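Local coordinates for protein LbaCas13a H328A (C2c2) (PDB 5WLH) that binds pre-crRNA and, as a guide-directed CRISPR-Cas13a nuclease, cleaves RNA, at residues Gln1294-Val1299 with Tyr1337-Thr1342; Leu1158-Lys1163 with Glu1195-Asp1200; Leu660-Tyr665 with Ala884-Pro889. One frame throughout, in Å; residues are numbered along the deposited sequence.

Interaction 1: residues Gln1294-Val1299 with Tyr1337-Thr1342; sequences QHFVNV and YSEQFT. With nucleotides of chain B.
Asn1298 and Tyr1337 are an antiparallel hydrogen-bonded pair, Asn1298 N reaching Tyr1337 O at 2.8 Å and Tyr1337 N reaching Asn1298 O at 2.9 Å; past the non-hydrogen-bonded pair of Val1297 and Ser1338, Glu1339 N adds a third bond to Phe1296 O. Tyr1337 has CG wedged between its backbone N and carbonyl carbon (chi1 60°), a position from which the ring can lie beside Asn1298. CB of Asn1298 sits over the centre of that ring in a CH-pi contact, 3.5 Å from the centroid, and the amide lies flat against it, the two planes only 5° apart. The strands belong to a four-stranded antiparallel sheet, entered straight from helix 1284-1294: Phe1296, with positive phi, is the C-prime residue of the Schellman motif that ends the helix. Its side chain leaves the turn to form a T-shaped pair with Phe1341, whose edge points at the face of Phe1296, planes at 81°. CE1 of Phe1341 stands over the centre of the Phe1296 ring, 3.7 Å from Phe1296 CE1. Both rings then meet the RNA. C1' of C41 of chain B lies over one face of Phe1341, offset toward the rim, while Phe1296 CE2 comes 3.5 Å from O4' of C40 of chain B. The residue after Phe1341, Thr1342, donates its N-H from N to O2 of C41 of chain B at 2.9 Å.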
loop_
_atom_site.group_PDB
_atom_site.type_symbol
_atom_site.label_atom_id
_atom_site.label_comp_id
_atom_site.label_asym_id
_atom_site.label_seq_id
_atom_site.Cartn_x
_atom_site.Cartn_y
_atom_site.Cartn_z
ATOM N N GLN A 1294 -5.248 3.713 -11.197
ATOM C CA GLN A 1294 -5.863 2.384 -11.300
ATOM C C GLN A 1294 -7.147 2.430 -12.104
ATOM O O GLN A 1294 -7.545 1.420 -12.710
ATOM C CB GLN A 1294 -6.180 1.806 -9.918
ATOM C CG GLN A 1294 -5.019 1.093 -9.286
ATOM C CD GLN A 1294 -5.185 0.956 -7.787
ATOM O OE1 GLN A 1294 -4.231 1.134 -7.022
ATOM N NE2 GLN A 1294 -6.395 0.638 -7.361
ATOM N N HIS A 1295 -7.830 3.573 -12.079
ATOM C CA HIS A 1295 -9.052 3.780 -12.837
ATOM C C HIS A 1295 -8.797 4.542 -14.127
ATOM O O HIS A 1295 -9.735 5.116 -14.696
ATOM C CB HIS A 1295 -10.073 4.474 -11.942
ATOM C CG HIS A 1295 -10.400 3.643 -10.745
ATOM N ND1 HIS A 1295 -11.388 2.688 -10.762
ATOM C CD2 HIS A 1295 -9.791 3.537 -9.539
ATOM C CE1 HIS A 1295 -11.419 2.067 -9.595
ATOM N NE2 HIS A 1295 -10.464 2.568 -8.832
ATOM N N PHE A 1296 -7.539 4.536 -14.584
ATOM C CA PHE A 1296 -7.080 5.077 -15.867
ATOM C C PHE A 1296 -7.191 6.595 -15.947
ATOM O O PHE A 1296 -7.250 7.161 -17.044
ATOM C CB PHE A 1296 -7.796 4.402 -17.037
ATOM C CG PHE A 1296 -7.645 2.918 -17.014
ATOM C CD1 PHE A 1296 -6.424 2.336 -17.274
ATOM C CD2 PHE A 1296 -8.702 2.111 -16.638
ATOM C CE1 PHE A 1296 -6.265 0.956 -17.211
ATOM C CE2 PHE A 1296 -8.555 0.740 -16.582
ATOM C CZ PHE A 1296 -7.337 0.164 -16.868
ATOM N N VAL A 1297 -7.156 7.262 -14.795
ATOM C CA VAL A 1297 -7.206 8.718 -14.708
ATOM C C VAL A 1297 -5.837 9.210 -14.251
ATOM O O VAL A 1297 -5.367 8.830 -13.174
ATOM C CB VAL A 1297 -8.309 9.177 -13.744
ATOM C CG1 VAL A 1297 -8.337 10.711 -13.624
ATOM C CG2 VAL A 1297 -9.659 8.649 -14.210
ATOM N N ASN A 1298 -5.190 10.043 -15.074
ATOM C CA ASN A 1298 -3.892 10.642 -14.757
ATOM C C ASN A 1298 -4.113 12.048 -14.235
ATOM O O ASN A 1298 -4.720 12.863 -14.931
ATOM C CB ASN A 1298 -3.001 10.766 -15.987
ATOM C CG ASN A 1298 -2.326 9.506 -16.356
ATOM O OD1 ASN A 1298 -1.167 9.282 -16.015
ATOM N ND2 ASN A 1298 -3.020 8.685 -17.122
ATOM N N VAL A 1299 -3.596 12.355 -13.041
ATOM C CA VAL A 1299 -3.748 13.707 -12.529
ATOM C C VAL A 1299 -2.370 14.300 -12.282
ATOM O O VAL A 1299 -1.412 13.590 -11.959
ATOM C CB VAL A 1299 -4.633 13.764 -11.259
ATOM C CG1 VAL A 1299 -5.966 13.099 -11.530
ATOM C CG2 VAL A 1299 -3.927 13.136 -10.047
ATOM N N TYR A 1337 -5.954 13.870 -17.385
ATOM C CA TYR A 1337 -6.137 13.250 -18.690
ATOM C C TYR A 1337 -6.335 11.749 -18.529
ATOM O O TYR A 1337 -5.957 11.152 -17.521
ATOM C CB TYR A 1337 -4.973 13.550 -19.652
ATOM C CG TYR A 1337 -3.607 13.092 -19.195
ATOM C CD1 TYR A 1337 -2.854 13.871 -18.330
ATOM C CD2 TYR A 1337 -3.057 11.899 -19.655
ATOM C CE1 TYR A 1337 -1.604 13.474 -17.914
ATOM C CE2 TYR A 1337 -1.795 11.491 -19.236
ATOM C CZ TYR A 1337 -1.081 12.287 -18.364
ATOM O OH TYR A 1337 0.171 11.907 -17.932
ATOM N N SER A 1338 -6.969 11.159 -19.537
ATOM C CA SER A 1338 -7.231 9.732 -19.539
ATOM C C SER A 1338 -5.995 8.977 -19.979
ATOM O O SER A 1338 -5.263 9.418 -20.864
ATOM C CB SER A 1338 -8.394 9.400 -20.472
ATOM O OG SER A 1338 -8.624 7.998 -20.501
ATOM N N GLU A 1339 -5.744 7.846 -19.334
ATOM C CA GLU A 1339 -4.859 6.861 -19.921
ATOM C C GLU A 1339 -5.399 6.451 -21.282
ATOM O O GLU A 1339 -6.609 6.440 -21.516
ATOM C CB GLU A 1339 -4.758 5.628 -19.027
ATOM C CG GLU A 1339 -3.865 5.791 -17.824
ATOM C CD GLU A 1339 -2.396 5.935 -18.194
ATOM O OE1 GLU A 1339 -1.934 7.080 -18.350
ATOM O OE2 GLU A 1339 -1.705 4.908 -18.319
ATOM N N GLN A 1340 -4.492 6.095 -22.179
ATOM C CA GLN A 1340 -4.882 5.563 -23.473
ATOM C C GLN A 1340 -4.876 4.045 -23.425
ATOM O O GLN A 1340 -4.022 3.441 -22.772
ATOM C CB GLN A 1340 -3.944 6.067 -24.565
ATOM C CG GLN A 1340 -3.875 7.570 -24.611
ATOM C CD GLN A 1340 -4.395 8.123 -25.905
ATOM O OE1 GLN A 1340 -3.688 8.133 -26.914
ATOM N NE2 GLN A 1340 -5.640 8.586 -25.894
ATOM N N PHE A 1341 -5.850 3.436 -24.095
ATOM C CA PHE A 1341 -5.840 2.002 -24.330
ATOM C C PHE A 1341 -5.154 1.719 -25.658
ATOM O O PHE A 1341 -5.288 2.489 -26.613
ATOM C CB PHE A 1341 -7.259 1.439 -24.354
ATOM C CG PHE A 1341 -7.857 1.219 -22.987
ATOM C CD1 PHE A 1341 -7.055 1.189 -21.857
ATOM C CD2 PHE A 1341 -9.223 1.025 -22.846
ATOM C CE1 PHE A 1341 -7.616 0.970 -20.602
ATOM C CE2 PHE A 1341 -9.788 0.809 -21.600
ATOM C CZ PHE A 1341 -8.976 0.780 -20.479
ATOM N N THR A 1342 -4.395 0.633 -25.700
ATOM C CA THR A 1342 -3.817 0.126 -26.941
ATOM C C THR A 1342 -4.758 -0.947 -27.480
ATOM O O THR A 1342 -4.815 -2.060 -26.950
ATOM C CB THR A 1342 -2.419 -0.434 -26.708
ATOM O OG1 THR A 1342 -1.585 0.583 -26.145
ATOM C CG2 THR A 1342 -1.824 -0.922 -28.017
ATOM P P C B 41 -8.653 -5.992 -19.851
ATOM O OP1 C B 41 -10.062 -6.465 -19.922
ATOM O OP2 C B 41 -7.633 -6.799 -19.153
ATOM O "O5'" C B 41 -8.044 -5.705 -21.301
ATOM C "C5'" C B 41 -8.858 -5.232 -22.371
ATOM C "C4'" C B 41 -8.107 -4.299 -23.300
ATOM O "O4'" C B 41 -7.969 -2.994 -22.679
ATOM C "C3'" C B 41 -6.678 -4.680 -23.662
ATOM O "O3'" C B 41 -6.597 -5.650 -24.692
ATOM C "C2'" C B 41 -6.081 -3.343 -24.074
ATOM O "O2'" C B 41 -6.501 -3.007 -25.387
ATOM C "C1'" C B 41 -6.768 -2.388 -23.099
ATOM N N1 C B 41 -5.941 -2.098 -21.911
ATOM C C2 C B 41 -4.854 -1.235 -22.065
ATOM O O2 C B 41 -4.646 -0.772 -23.190
ATOM N N3 C B 41 -4.078 -0.938 -20.994
ATOM C C4 C B 41 -4.368 -1.469 -19.799
ATOM N N4 C B 41 -3.589 -1.161 -18.750
ATOM C C5 C B 41 -5.477 -2.353 -19.620
ATOM C C6 C B 41 -6.232 -2.635 -20.692
ATOM P P C B 40 -12.798 -0.776 -19.920
ATOM O OP1 C B 40 -12.793 0.708 -20.068
ATOM O OP2 C B 40 -12.891 -1.661 -21.119
ATOM O "O5'" C B 40 -11.475 -1.177 -19.152
ATOM C "C5'" C B 40 -11.147 -2.541 -19.037
ATOM C "C4'" C B 40 -9.947 -2.743 -18.172
ATOM O "O4'" C B 40 -10.261 -2.359 -16.812
ATOM C "C3'" C B 40 -9.488 -4.184 -18.069
ATOM O "O3'" C B 40 -8.666 -4.522 -19.179
ATOM C "C2'" C B 40 -8.758 -4.210 -16.730
ATOM O "O2'" C B 40 -7.429 -3.734 -16.885
ATOM C "C1'" C B 40 -9.549 -3.175 -15.913
ATOM N N1 C B 40 -10.505 -3.761 -14.941
ATOM C C2 C B 40 -9.998 -4.363 -13.776
ATOM O O2 C B 40 -8.767 -4.421 -13.634
ATOM N N3 C B 40 -10.861 -4.882 -12.864
ATOM C C4 C B 40 -12.180 -4.794 -13.061
ATOM N N4 C B 40 -12.997 -5.316 -12.137
ATOM C C5 C B 40 -12.725 -4.175 -14.222
ATOM C C6 C B 40 -11.860 -3.673 -15.121
ATOM P P U B 42 -5.394 -6.709 -24.713
ATOM O OP1 U B 42 -5.546 -7.518 -25.955
ATOM O OP2 U B 42 -5.323 -7.387 -23.399
ATOM O "O5'" U B 42 -4.078 -5.831 -24.857
ATOM C "C5'" U B 42 -3.737 -5.196 -26.081
ATOM C "C4'" U B 42 -2.523 -4.327 -25.889
ATOM O "O4'" U B 42 -2.817 -3.327 -24.876
ATOM C "C3'" U B 42 -1.287 -5.041 -25.353
ATOM O "O3'" U B 42 -0.533 -5.707 -26.357
ATOM C "C2'" U B 42 -0.529 -3.920 -24.653
ATOM O "O2'" U B 42 0.157 -3.111 -25.595
ATOM C "C1'" U B 42 -1.678 -3.103 -24.071
ATOM N N1 U B 42 -1.991 -3.485 -22.673
ATOM C C2 U B 42 -1.146 -3.017 -21.678
ATOM O O2 U B 42 -0.176 -2.324 -21.918
ATOM N N3 U B 42 -1.472 -3.382 -20.395
ATOM C C4 U B 42 -2.543 -4.159 -20.010
ATOM O O4 U B 42 -2.716 -4.409 -18.817
ATOM C C5 U B 42 -3.372 -4.605 -21.093
ATOM C C6 U B 42 -3.077 -4.260 -22.352
#

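Interaction 2: residues Leu1158-Lys1163 with Glu1195-Asp1200; sequences LDYQGK and EWTVSD
Tyr1160 lays its ring against Trp1196 and Val1198 and the backbone of Thr1197 between them. Val1198 comes over one face, toward the rim, with its CG1 3.6 Å from Tyr1160 CE2. At the edge, in the ring plane, lies the carbonyl of Trp1196, its O 3.9 Å from Tyr1160 CE1. The phenol oxygen comes up to the main chain, Tyr1160 OH lying 3.5 Å from Thr1197 CA. The face turned from Val1198 is backed from within its own segment, where the chain curls round and sets Gly1162 N over the ring centre, 3.5 Å above the plane. CG of Tyr1160 is anti to the backbone N (chi1 179°), which lets the ring extend to residues 1196-1198. A second, smaller touch is made by Leu1158, whose CD2 meets the far end of the indole at 3.9 Å from Trp1196 CZ3. These residues join two small sheets: strand 1157-1160 is an outermost strand of a three-stranded mixed sheet, and 1196-1198 pairs with 1187-1189 in an antiparallel hairpin. The two strands run almost perpendicular, at 88°, and their axes pass 9.0 Å apart, so side chains of strand 1157-1160 reach side chains and backbone alike. Behind them Tyr1187, on the hairpin's other strand, meets the Tyr1160 ring with planes inclined at about 60° and also touches Leu1158 and Val1198. Farther out, Tyr1215 of helix 1205-1216 packs on both Leu1158 and Trp1196.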
loop_
_atom_site.group_PDB
_atom_site.type_symbol
_atom_site.label_atom_id
_atom_site.label_comp_id
_atom_site.label_asym_id
_atom_site.label_seq_id
_atom_site.Cartn_x
_atom_site.Cartn_y
_atom_site.Cartn_z
ATOM N N LEU A 1158 0.629 -2.148 39.282
ATOM C CA LEU A 1158 -0.737 -1.966 39.751
ATOM C C LEU A 1158 -1.106 -3.139 40.644
ATOM O O LEU A 1158 -0.923 -4.295 40.265
ATOM C CB LEU A 1158 -1.727 -1.864 38.591
ATOM C CG LEU A 1158 -1.926 -0.500 37.937
ATOM C CD1 LEU A 1158 -2.542 -0.697 36.553
ATOM C CD2 LEU A 1158 -2.789 0.426 38.801
ATOM N N ASP A 1159 -1.604 -2.845 41.837
ATOM C CA ASP A 1159 -2.046 -3.888 42.760
ATOM C C ASP A 1159 -3.531 -3.675 42.995
ATOM O O ASP A 1159 -3.939 -3.092 44.003
ATOM C CB ASP A 1159 -1.252 -3.843 44.047
ATOM C CG ASP A 1159 -1.634 -4.951 45.004
ATOM O OD1 ASP A 1159 -2.223 -5.958 44.559
ATOM O OD2 ASP A 1159 -1.339 -4.802 46.206
ATOM N N TYR A 1160 -4.343 -4.150 42.055
ATOM C CA TYR A 1160 -5.783 -3.943 42.125
ATOM C C TYR A 1160 -6.388 -4.973 43.062
ATOM O O TYR A 1160 -6.270 -6.178 42.818
ATOM C CB TYR A 1160 -6.417 -4.046 40.743
ATOM C CG TYR A 1160 -7.913 -3.856 40.768
ATOM C CD1 TYR A 1160 -8.466 -2.625 41.090
ATOM C CD2 TYR A 1160 -8.769 -4.912 40.502
ATOM C CE1 TYR A 1160 -9.832 -2.448 41.125
ATOM C CE2 TYR A 1160 -10.149 -4.748 40.533
ATOM C CZ TYR A 1160 -10.670 -3.510 40.843
ATOM O OH TYR A 1160 -12.032 -3.325 40.885
ATOM N N GLN A 1161 -7.029 -4.502 44.129
ATOM C CA GLN A 1161 -7.542 -5.378 45.170
ATOM C C GLN A 1161 -9.058 -5.462 45.176
ATOM O O GLN A 1161 -9.626 -5.984 46.135
ATOM C CB GLN A 1161 -7.041 -4.925 46.540
ATOM C CG GLN A 1161 -5.556 -5.167 46.760
ATOM C CD GLN A 1161 -4.924 -4.122 47.663
ATOM O OE1 GLN A 1161 -5.621 -3.417 48.397
ATOM N NE2 GLN A 1161 -3.596 -4.019 47.616
ATOM N N GLY A 1162 -9.726 -4.975 44.129
ATOM C CA GLY A 1162 -11.157 -5.188 43.987
ATOM C C GLY A 1162 -11.525 -6.657 43.874
ATOM O O GLY A 1162 -10.666 -7.525 44.050
ATOM N N LYS A 1163 -12.793 -6.962 43.575
ATOM C CA LYS A 1163 -13.203 -8.366 43.509
ATOM C C LYS A 1163 -12.497 -9.095 42.373
ATOM O O LYS A 1163 -12.092 -10.253 42.529
ATOM C CB LYS A 1163 -14.719 -8.483 43.352
ATOM C CG LYS A 1163 -15.234 -9.891 43.639
ATOM C CD LYS A 1163 -16.742 -10.018 43.464
ATOM C CE LYS A 1163 -17.219 -11.436 43.809
ATOM N NZ LYS A 1163 -16.180 -12.244 44.504
ATOM N N GLU A 1195 -13.126 5.812 43.203
ATOM C CA GLU A 1195 -12.493 4.585 43.674
ATOM C C GLU A 1195 -11.928 3.775 42.508
ATOM O O GLU A 1195 -12.423 3.868 41.391
ATOM C CB GLU A 1195 -13.494 3.714 44.431
ATOM C CG GLU A 1195 -13.943 4.367 45.740
ATOM C CD GLU A 1195 -15.096 3.643 46.396
ATOM O OE1 GLU A 1195 -15.718 2.785 45.732
ATOM O OE2 GLU A 1195 -15.370 3.929 47.582
ATOM N N TRP A 1196 -10.906 2.965 42.791
ATOM C CA TRP A 1196 -10.335 2.104 41.759
ATOM C C TRP A 1196 -11.352 1.091 41.276
ATOM O O TRP A 1196 -12.113 0.511 42.061
ATOM C CB TRP A 1196 -9.108 1.367 42.271
ATOM C CG TRP A 1196 -7.919 2.225 42.359
ATOM C CD1 TRP A 1196 -7.461 2.889 43.463
ATOM C CD2 TRP A 1196 -7.014 2.534 41.295
ATOM N NE1 TRP A 1196 -6.318 3.599 43.147
ATOM C CE2 TRP A 1196 -6.026 3.398 41.821
ATOM C CE3 TRP A 1196 -6.957 2.182 39.943
ATOM C CZ2 TRP A 1196 -4.983 3.904 41.044
ATOM C CZ3 TRP A 1196 -5.910 2.677 39.171
ATOM C CH2 TRP A 1196 -4.943 3.538 39.723
ATOM N N THR A 1197 -11.345 0.866 39.969
ATOM C CA THR A 1197 -12.173 -0.155 39.370
ATOM C C THR A 1197 -11.406 -0.718 38.188
ATOM O O THR A 1197 -10.331 -0.229 37.831
ATOM C CB THR A 1197 -13.533 0.399 38.945
ATOM O OG1 THR A 1197 -14.396 -0.686 38.568
ATOM C CG2 THR A 1197 -13.382 1.380 37.786
ATOM N N VAL A 1198 -11.953 -1.778 37.610
ATOM C CA VAL A 1198 -11.430 -2.342 36.371
ATOM C C VAL A 1198 -12.597 -2.467 35.404
ATOM O O VAL A 1198 -13.690 -2.892 35.795
ATOM C CB VAL A 1198 -10.728 -3.694 36.605
ATOM C CG1 VAL A 1198 -11.650 -4.697 37.293
ATOM C CG2 VAL A 1198 -10.185 -4.264 35.278
ATOM N N SER A 1199 -12.385 -2.041 34.156
ATOM C CA SER A 1199 -13.435 -2.108 33.155
ATOM C C SER A 1199 -13.563 -3.531 32.613
ATOM O O SER A 1199 -12.763 -4.416 32.923
ATOM C CB SER A 1199 -13.129 -1.154 32.010
ATOM O OG SER A 1199 -11.958 -1.593 31.334
ATOM N N ASP A 1200 -14.577 -3.746 31.782
ATOM C CA ASP A 1200 -14.673 -5.034 31.107
ATOM C C ASP A 1200 -13.801 -5.084 29.859
ATOM O O ASP A 1200 -13.701 -6.137 29.223
ATOM C CB ASP A 1200 -16.143 -5.385 30.781
ATOM C CG ASP A 1200 -16.801 -4.449 29.761
ATOM O OD1 ASP A 1200 -16.152 -3.545 29.206
ATOM O OD2 ASP A 1200 -18.017 -4.618 29.513
#

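Interaction 3: residues Leu660-Tyr665 with Ala884-Pro889; sequences LLIDLY and AKYVKP
Ile662 packs against Tyr886 and Val887 in an apolar contact between the last turns of helix 654-665 and the loop that leads into helix 891-898. The isoleucine uses both its branches. CD1 approaches the base of the Tyr886 side chain, 3.5 Å from Tyr886 CD2, and meets that ring obliquely; Tyr886 is poorly ordered, so its position deserves some caution. CG2, anti to the backbone N, goes to the next loop residue and touches Val887 CG1 at 3.8 Å. An alanine in place of Ile662 would probably open a gap beside Val887 CG1 and leave the side chain of Tyr886 without its apolar neighbour. At the C-terminal end of the helix, Pro889 presents its ring to a main-chain carbonyl, with CG 3.3 Å from Tyr665 O. The loop is braced on its own side by Lys888, whose NZ bonds Ala884 O at 2.7 Å, while Tyr665 OH turns elsewhere, to Glu726. Apart from the carbonyl of Tyr665, the touching surfaces are carbon, so the join probably depends on fit of shape more than on directed bonds.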
loop_
_atom_site.group_PDB
_atom_site.type_symbol
_atom_site.label_atom_id
_atom_site.label_comp_id
_atom_site.label_asym_id
_atom_site.label_seq_id
_atom_site.Cartn_x
_atom_site.Cartn_y
_atom_site.Cartn_z
ATOM N N LEU A 660 -21.842 -30.060 -14.672
ATOM C CA LEU A 660 -20.888 -28.992 -14.376
ATOM C C LEU A 660 -21.169 -28.369 -13.011
ATOM O O LEU A 660 -20.253 -28.186 -12.202
ATOM C CB LEU A 660 -20.940 -27.929 -15.481
ATOM C CG LEU A 660 -19.997 -26.722 -15.338
ATOM C CD1 LEU A 660 -18.561 -27.184 -15.189
ATOM C CD2 LEU A 660 -20.112 -25.816 -16.540
ATOM N N LEU A 661 -22.435 -28.036 -12.743
ATOM C CA LEU A 661 -22.809 -27.418 -11.472
ATOM C C LEU A 661 -22.340 -28.253 -10.294
ATOM O O LEU A 661 -21.773 -27.728 -9.324
ATOM C CB LEU A 661 -24.324 -27.228 -11.409
ATOM C CG LEU A 661 -24.939 -26.058 -12.159
ATOM C CD1 LEU A 661 -26.441 -26.275 -12.283
ATOM C CD2 LEU A 661 -24.616 -24.728 -11.458
ATOM N N ILE A 662 -22.576 -29.567 -10.359
ATOM C CA ILE A 662 -22.149 -30.435 -9.271
ATOM C C ILE A 662 -20.631 -30.437 -9.166
ATOM O O ILE A 662 -20.075 -30.361 -8.067
ATOM C CB ILE A 662 -22.716 -31.857 -9.465
ATOM C CG1 ILE A 662 -24.241 -31.825 -9.355
ATOM C CG2 ILE A 662 -22.129 -32.807 -8.440
ATOM C CD1 ILE A 662 -24.907 -33.120 -9.788
ATOM N N ASP A 663 -19.935 -30.504 -10.307
ATOM C CA ASP A 663 -18.473 -30.468 -10.288
ATOM C C ASP A 663 -17.954 -29.196 -9.629
ATOM O O ASP A 663 -17.013 -29.244 -8.828
ATOM C CB ASP A 663 -17.920 -30.544 -11.706
ATOM C CG ASP A 663 -18.060 -31.918 -12.325
ATOM O OD1 ASP A 663 -18.446 -32.883 -11.621
ATOM O OD2 ASP A 663 -17.778 -32.013 -13.534
ATOM N N LEU A 664 -18.545 -28.048 -9.963
ATOM C CA LEU A 664 -17.996 -26.775 -9.504
ATOM C C LEU A 664 -18.304 -26.500 -8.040
ATOM O O LEU A 664 -17.479 -25.900 -7.344
ATOM C CB LEU A 664 -18.524 -25.625 -10.364
ATOM C CG LEU A 664 -18.107 -25.650 -11.847
ATOM C CD1 LEU A 664 -18.445 -24.341 -12.524
ATOM C CD2 LEU A 664 -16.617 -25.975 -12.021
ATOM N N TYR A 665 -19.464 -26.933 -7.545
ATOM C CA TYR A 665 -19.962 -26.430 -6.276
ATOM C C TYR A 665 -20.144 -27.503 -5.208
ATOM O O TYR A 665 -20.606 -27.179 -4.106
ATOM C CB TYR A 665 -21.271 -25.673 -6.515
ATOM C CG TYR A 665 -21.088 -24.579 -7.549
ATOM C CD1 TYR A 665 -20.009 -23.698 -7.463
ATOM C CD2 TYR A 665 -21.966 -24.434 -8.615
ATOM C CE1 TYR A 665 -19.821 -22.705 -8.413
ATOM C CE2 TYR A 665 -21.778 -23.443 -9.575
ATOM C CZ TYR A 665 -20.712 -22.581 -9.464
ATOM O OH TYR A 665 -20.519 -21.595 -10.412
ATOM N N ALA A 884 -29.705 -29.028 -5.182
ATOM C CA ALA A 884 -29.280 -29.075 -3.784
ATOM C C ALA A 884 -29.201 -30.498 -3.237
ATOM O O ALA A 884 -28.558 -30.720 -2.204
ATOM C CB ALA A 884 -30.227 -28.237 -2.922
ATOM N N LYS A 885 -29.831 -31.465 -3.909
ATOM C CA LYS A 885 -29.828 -32.840 -3.422
ATOM C C LYS A 885 -28.469 -33.503 -3.607
ATOM O O LYS A 885 -28.111 -34.402 -2.839
ATOM C CB LYS A 885 -30.921 -33.639 -4.137
ATOM C CG LYS A 885 -31.020 -35.101 -3.735
ATOM C CD LYS A 885 -31.359 -35.980 -4.930
ATOM C CE LYS A 885 -32.539 -35.423 -5.718
ATOM N NZ LYS A 885 -32.609 -35.992 -7.093
ATOM N N TYR A 886 -27.690 -33.064 -4.596
ATOM C CA TYR A 886 -26.462 -33.763 -4.955
ATOM C C TYR A 886 -25.235 -33.298 -4.179
ATOM O O TYR A 886 -24.240 -34.030 -4.138
ATOM C CB TYR A 886 -26.182 -33.605 -6.453
ATOM C CG TYR A 886 -27.109 -34.390 -7.358
ATOM C CD1 TYR A 886 -28.410 -33.962 -7.590
ATOM C CD2 TYR A 886 -26.678 -35.551 -7.993
ATOM C CE1 TYR A 886 -29.261 -34.671 -8.423
ATOM C CE2 TYR A 886 -27.520 -36.266 -8.829
ATOM C CZ TYR A 886 -28.812 -35.821 -9.039
ATOM O OH TYR A 886 -29.655 -36.526 -9.867
ATOM N N VAL A 887 -25.265 -32.104 -3.584
ATOM C CA VAL A 887 -24.085 -31.518 -2.959
ATOM C C VAL A 887 -24.467 -30.920 -1.609
ATOM O O VAL A 887 -25.597 -30.465 -1.408
ATOM C CB VAL A 887 -23.437 -30.445 -3.866
ATOM C CG1 VAL A 887 -23.143 -31.008 -5.249
ATOM C CG2 VAL A 887 -24.335 -29.229 -3.979
ATOM N N LYS A 888 -23.511 -30.929 -0.673
ATOM C CA LYS A 888 -23.687 -30.306 0.642
ATOM C C LYS A 888 -22.378 -29.654 1.083
ATOM O O LYS A 888 -21.784 -30.041 2.090
ATOM C CB LYS A 888 -24.147 -31.339 1.674
ATOM C CG LYS A 888 -25.425 -32.083 1.323
ATOM C CD LYS A 888 -26.663 -31.217 1.512
ATOM C CE LYS A 888 -27.848 -31.781 0.723
ATOM N NZ LYS A 888 -28.918 -30.768 0.493
ATOM N N PRO A 889 -21.905 -28.636 0.354
ATOM C CA PRO A 889 -20.584 -28.069 0.678
ATOM C C PRO A 889 -20.499 -27.401 2.048
ATOM O O PRO A 889 -19.398 -27.321 2.602
ATOM C CB PRO A 889 -20.339 -27.063 -0.460
ATOM C CG PRO A 889 -21.700 -26.729 -0.982
ATOM C CD PRO A 889 -22.511 -27.986 -0.823
#

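Overall arrangement
From the N terminus, interaction 3 comes first: it closes a long loop, 218 residues between its ends, by bringing the segment before helix 891-898 back to helix 654-665. Interaction 2 follows with a short closure of 31 residues that sets a hairpin across the edge strand 1157-1160. Interaction 1 closes last, over 37 residues, pairing strands 1297-1310 and 1336-1344 beside the RNA. The three are in series; none nests within or crosses another. They are also well separated, with centres 42 to 59 Å apart, and interactions 1 and 2 lie on opposite sides of the chain's centre. Interaction 1 touches the RNA directly, whereas interaction 2 keeps its nearest atom about 27 Å from it.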